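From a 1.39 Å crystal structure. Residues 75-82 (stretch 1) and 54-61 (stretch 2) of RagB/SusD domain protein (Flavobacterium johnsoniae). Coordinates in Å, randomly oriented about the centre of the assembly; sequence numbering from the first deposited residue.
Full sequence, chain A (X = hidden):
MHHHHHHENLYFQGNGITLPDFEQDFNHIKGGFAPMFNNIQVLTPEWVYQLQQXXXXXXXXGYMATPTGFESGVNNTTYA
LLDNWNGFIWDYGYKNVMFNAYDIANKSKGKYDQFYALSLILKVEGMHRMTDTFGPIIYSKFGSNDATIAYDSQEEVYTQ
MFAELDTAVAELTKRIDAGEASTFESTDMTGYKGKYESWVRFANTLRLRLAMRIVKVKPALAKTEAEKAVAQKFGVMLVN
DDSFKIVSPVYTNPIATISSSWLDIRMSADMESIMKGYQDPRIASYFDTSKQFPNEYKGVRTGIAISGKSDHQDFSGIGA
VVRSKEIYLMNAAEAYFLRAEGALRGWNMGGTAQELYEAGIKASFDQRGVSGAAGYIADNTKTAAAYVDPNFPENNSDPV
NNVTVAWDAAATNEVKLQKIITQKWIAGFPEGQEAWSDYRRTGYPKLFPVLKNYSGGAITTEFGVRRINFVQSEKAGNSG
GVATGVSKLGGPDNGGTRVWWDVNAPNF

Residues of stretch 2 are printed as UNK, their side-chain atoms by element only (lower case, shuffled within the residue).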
ATOM      1  N   ASN A  75     -15.109  19.868   9.587  1.00 11.85           N
ATOM      2  CA  ASN A  75     -14.997  18.856  10.628  1.00 10.98           C
ATOM      3  C   ASN A  75     -14.795  17.480  10.005  1.00  9.97           C
ATOM      4  O   ASN A  75     -14.591  17.380   8.793  1.00 10.70           O
ATOM      5  CB  ASN A  75     -16.234  18.904  11.549  1.00 12.44           C
ATOM      6  CG  ASN A  75     -17.534  18.656  10.805  1.00 12.29           C
ATOM      7  OD1 ASN A  75     -17.668  17.670  10.078  1.00 11.86           O
ATOM      8  ND2 ASN A  75     -18.510  19.553  10.978  1.00 12.84           N
ATOM      9  N   ASN A  76     -14.846  16.421  10.815  1.00  9.54           N
ATOM     10  CA  ASN A  76     -14.591  15.070  10.303  1.00  9.31           C
ATOM     11  C   ASN A  76     -15.473  14.728   9.104  1.00  8.80           C
ATOM     12  O   ASN A  76     -15.041  14.003   8.204  1.00  9.20           O
ATOM     13  CB  ASN A  76     -14.857  14.016  11.383  1.00 10.13           C
ATOM     14  CG  ASN A  76     -13.707  13.829  12.365  1.00 10.20           C
ATOM     15  OD1 ASN A  76     -12.638  14.439  12.263  1.00  9.86           O
ATOM     16  ND2 ASN A  76     -13.938  12.964  13.342  1.00  8.69           N
ATOM     17  N   THR A  77     -16.712  15.227   9.090  1.00 10.06           N
ATOM     18  CA  THR A  77     -17.655  14.860   8.028  1.00 10.77           C
ATOM     19  C   THR A  77     -17.316  15.512   6.689  1.00 10.20           C
ATOM     20  O   THR A  77     -17.761  15.042   5.640  1.00 10.84           O
ATOM     21  CB  THR A  77     -19.132  15.160   8.380  1.00  9.50           C
ATOM     22  OG1 THR A  77     -19.397  16.562   8.237  1.00 11.63           O
ATOM     23  CG2 THR A  77     -19.443  14.724   9.809  1.00 12.04           C
ATOM     24  N   THR A  78     -16.539  16.596   6.731  1.00 10.72           N
ATOM     25  CA  THR A  78     -16.063  17.251   5.510  1.00 10.23           C
ATOM     26  C   THR A  78     -14.551  17.076   5.359  1.00 12.02           C
ATOM     27  O   THR A  78     -13.883  17.828   4.645  1.00 11.63           O
ATOM     28  CB  THR A  78     -16.483  18.737   5.472  1.00 10.94           C
ATOM     29  OG1 THR A  78     -16.100  19.364   6.702  1.00 11.82           O
ATOM     30  CG2 THR A  78     -18.006  18.850   5.311  1.00 12.71           C
ATOM     31  N   TYR A  79     -14.033  16.049   6.029  1.00 10.68           N
ATOM     32  CA  TYR A  79     -12.658  15.578   5.863  1.00 10.93           C
ATOM     33  C   TYR A  79     -11.597  16.553   6.374  1.00 10.58           C
ATOM     34  O   TYR A  79     -10.432  16.486   5.968  1.00 10.67           O
ATOM     35  CB  TYR A  79     -12.373  15.164   4.415  1.00 10.97           C
ATOM     36  CG  TYR A  79     -13.243  14.030   3.891  1.00  8.78           C
ATOM     37  CD1 TYR A  79     -14.065  13.291   4.737  1.00  9.27           C
ATOM     38  CD2 TYR A  79     -13.229  13.694   2.540  1.00 10.61           C
ATOM     39  CE1 TYR A  79     -14.856  12.245   4.245  1.00  9.79           C
ATOM     40  CE2 TYR A  79     -14.006  12.652   2.044  1.00  9.93           C
ATOM     41  CZ  TYR A  79     -14.816  11.931   2.898  1.00  8.65           C
ATOM     42  OH  TYR A  79     -15.595  10.904   2.414  1.00  9.69           O
ATOM     43  N   ALA A  80     -12.003  17.447   7.271  1.00 10.91           N
ATOM     44  CA  ALA A  80     -11.064  18.214   8.079  1.00 10.83           C
ATOM     45  C   ALA A  80     -10.987  17.505   9.426  1.00 10.74           C
ATOM     46  O   ALA A  80     -11.795  17.750  10.323  1.00 11.48           O
ATOM     47  CB  ALA A  80     -11.539  19.674   8.243  1.00 12.16           C
ATOM     48  N   LEU A  81     -10.031  16.593   9.562  1.00 10.37           N
ATOM     49  CA  LEU A  81      -9.986  15.777  10.770  1.00 10.45           C
ATOM     50  C   LEU A  81      -9.681  16.649  11.977  1.00 10.31           C
ATOM     51  O   LEU A  81      -8.733  17.444  11.953  1.00 11.44           O
ATOM     52  CB  LEU A  81      -8.961  14.643  10.640  1.00 10.78           C
ATOM     53  CG  LEU A  81      -9.197  13.643   9.502  1.00  9.63           C
ATOM     54  CD1 LEU A  81      -8.224  12.479   9.612  1.00 11.72           C
ATOM     55  CD2 LEU A  81     -10.633  13.139   9.511  1.00 12.84           C
ATOM     56  N   LEU A  82     -10.489  16.508  13.022  1.00 10.57           N
ATOM     57  CA  LEU A  82     -10.375  17.373  14.198  1.00  9.85           C
ATOM     58  C   LEU A  82      -9.674  16.655  15.342  1.00 10.51           C
ATOM     59  O   LEU A  82     -10.220  15.716  15.931  1.00 10.15           O
ATOM     60  CB  LEU A  82     -11.751  17.890  14.634  1.00 10.68           C
ATOM     61  CG  LEU A  82     -12.506  18.724  13.591  1.00  9.32           C
ATOM     62  CD1 LEU A  82     -13.814  19.256  14.169  1.00 11.55           C
ATOM     63  CD2 LEU A  82     -11.656  19.880  13.049  1.00 11.94           C
ATOM     64  N   UNK A  54     -19.066   8.165  17.114  1.00  8.90           N
ATOM     65  CA  UNK A  54     -20.242   8.772  16.512  1.00  9.69           C
ATOM     66  C   UNK A  54     -19.977   9.778  15.409  1.00  8.47           C
ATOM     67  O   UNK A  54     -20.780   9.928  14.480  1.00 11.09           O
ATOM     68  N   UNK A  55     -18.848  10.474  15.512  1.00  8.87           N
ATOM     69  CA  UNK A  55     -18.499  11.525  14.558  1.00  9.47           C
ATOM     70  C   UNK A  55     -17.315  11.125  13.669  1.00  9.18           C
ATOM     71  O   UNK A  55     -16.701  11.968  13.002  1.00  9.69           O
ATOM     72  c   UNK A  55     -20.374  13.982  14.795  1.00 12.74           C
ATOM     73  c   UNK A  55     -18.219  12.843  15.294  1.00 10.29           C
ATOM     74  c   UNK A  55     -19.108  14.628  16.840  1.00 12.86           C
ATOM     75  c   UNK A  55     -19.469  13.485  15.906  1.00 11.12           C
ATOM     76  N   UNK A  56     -17.024   9.827  13.634  1.00  9.00           N
ATOM     77  CA  UNK A  56     -16.049   9.311  12.672  1.00  8.48           C
ATOM     78  C   UNK A  56     -16.640   8.140  11.884  1.00  8.24           C
ATOM     79  O   UNK A  56     -17.420   8.363  10.966  1.00  8.62           O
ATOM     80  n   UNK A  56     -14.529   8.819  15.705  1.00 10.98           N
ATOM     81  c   UNK A  56     -14.652   8.193  14.533  1.00  9.08           C
ATOM     82  o   UNK A  56     -14.707   6.972  14.445  1.00 10.22           O
ATOM     83  c   UNK A  56     -14.640   9.070  13.283  1.00  9.56           C
ATOM     84  N   UNK A  57     -16.324   6.909  12.258  1.00  8.32           N
ATOM     85  CA  UNK A  57     -16.753   5.777  11.450  1.00  9.05           C
ATOM     86  C   UNK A  57     -18.275   5.572  11.341  1.00  9.44           C
ATOM     87  O   UNK A  57     -18.749   5.037  10.335  1.00  9.12           O
ATOM     88  o   UNK A  57     -16.322   4.206  13.255  1.00 10.77           O
ATOM     89  c   UNK A  57     -16.058   4.500  11.899  1.00  8.37           C
ATOM     90  N   UNK A  58     -19.053   6.008  12.338  1.00  8.35           N
ATOM     91  CA  UNK A  58     -20.515   5.890  12.207  1.00  8.23           C
ATOM     92  C   UNK A  58     -21.030   6.680  11.010  1.00  8.43           C
ATOM     93  O   UNK A  58     -22.077   6.358  10.448  1.00  9.52           O
ATOM     94  c   UNK A  58     -21.239   6.381  13.465  1.00  9.18           C
ATOM     95  c   UNK A  58     -21.251   5.353  14.586  1.00  9.14           C
ATOM     96  o   UNK A  58     -20.865   4.180  14.357  1.00 10.50           O
ATOM     97  o   UNK A  58     -21.648   5.729  15.715  1.00  9.92           O
ATOM     98  N   UNK A  59     -20.285   7.712  10.624  1.00  8.22           N
ATOM     99  CA  UNK A  59     -20.654   8.562   9.499  1.00  9.45           C
ATOM    100  C   UNK A  59     -19.910   8.158   8.217  1.00 10.05           C
ATOM    101  O   UNK A  59     -20.521   8.018   7.163  1.00  9.99           O
ATOM    102  c   UNK A  59     -20.432  10.047   9.848  1.00 10.16           C
ATOM    103  c   UNK A  59     -21.226  11.885  11.453  1.00 10.88           C
ATOM    104  c   UNK A  59     -20.662  10.922   8.626  1.00 10.54           C
ATOM    105  c   UNK A  59     -21.357  10.439  11.014  1.00  9.43           C
ATOM    106  N   UNK A  60     -18.599   7.953   8.300  1.00  9.18           N
ATOM    107  CA  UNK A  60     -17.824   7.582   7.116  1.00  9.07           C
ATOM    108  C   UNK A  60     -18.302   6.261   6.507  1.00 10.15           C
ATOM    109  O   UNK A  60     -18.222   6.069   5.293  1.00 12.41           O
ATOM    110  c   UNK A  60     -14.416  10.347   9.000  1.00  8.33           C
ATOM    111  c   UNK A  60     -12.806   8.558  10.328  1.00  8.87           C
ATOM    112  c   UNK A  60     -13.397  10.846   9.815  1.00  9.00           C
ATOM    113  c   UNK A  60     -12.608   9.937  10.470  1.00  9.61           C
ATOM    114  n   UNK A  60     -15.335  11.009   8.226  1.00  9.08           N
ATOM    115  c   UNK A  60     -16.340   7.505   7.457  1.00  9.34           C
ATOM    116  c   UNK A  60     -13.814   8.060   9.516  1.00  8.91           C
ATOM    117  c   UNK A  60     -14.636   8.963   8.832  1.00  8.11           C
ATOM    118  c   UNK A  60     -15.737   8.814   7.930  1.00  8.75           C
ATOM    119  c   UNK A  60     -16.128  10.083   7.588  1.00  9.74           C
ATOM    120  N   UNK A  61     -18.800   5.357   7.353  1.00  8.59           N
ATOM    121  CA  UNK A  61     -19.317   4.057   6.917  1.00  9.88           C
ATOM    122  C   UNK A  61     -20.550   4.168   6.033  1.00 10.31           C
ATOM    123  O   UNK A  61     -20.947   3.191   5.407  1.00  9.41           O
ATOM    124  c   UNK A  61     -19.712   3.225   8.137  1.00  9.51           C
ATOM    125  o   UNK A  61     -20.776   3.869   8.843  1.00 10.14           O
TER

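Position 54 carries no side-chain atom and lies beyond reach of stretch 1, which identifies glycine, Gly54, still in helical conformation.

At position 55 four carbons fork at the second, the pattern of leucine. Leu55 is the first residue to leave the helical phi/psi of the preceding helix. Its side chain makes no close contact with stretch 1, but its backbone matters more: ND2 of Asn76 donates a hydrogen bond to O of Leu55, 3.0 Å long and nearly straight at 161°.

Position 56 has two carbons, the second bearing one oxygen and one nitrogen: an amide, hence asparagine. Asn56 stands at the N-cap position of the next helix, but its side chain makes no capping bond; OD1 of Asn56 instead accepts from the backbone N of position 57 at 2.7 Å. Its CA-to-CB bond points sideways, and CB of Asn56 lies 4.0 Å from ND2 of Asn76.

One carbon and one oxygen at position 57 fit serine. Ser57 is out of reach of stretch 1, its hydroxyl bonded elsewhere in the structure. Position 58 has two carbons, the second carrying two oxygens, a carboxylate. Asp58 is likewise distant, and both its oxygens find partners outside the two stretches.

Position 59 again has four carbons, now forked at the first, with one arm two carbons long: isoleucine. The CA-to-CB bond of Ile59 points toward stretch 1, and CD1 meets CG2 of Thr77 at 3.7 Å, the longer arm reaching the threonine methyl.

At position 60 one carbon leads to fused five- and six-membered rings of eight carbons and one nitrogen: tryptophan. NE1 of Trp60 donates to O of Asn76 over 3.0 Å at 163°, with the acceptor near the ring plane, where the N-H points. CZ2 of Trp60 packs 3.6 Å from CD2 of Leu81, while the edge of the Tyr79 ring is directed toward the indole face in an offset edge-to-face pair, with planes at 69°.

Position 61, one carbon and one oxygen, is serine. Ser61 lies far from stretch 1; its OG donates to O of Ser57 at 2.8 Å, turning the hydroxyl back to the backbone four residues earlier.

The contact centres on Asn76, which donates through its side chain to Leu55 and accepts through its backbone from Trp60. These two bonds fix the segments, while Thr77, Tyr79 and Leu81 add apolar packing against Ile59 and Trp60. In all, 295 Å² is buried.

Stretch 2 54-61: GLNSDIWS
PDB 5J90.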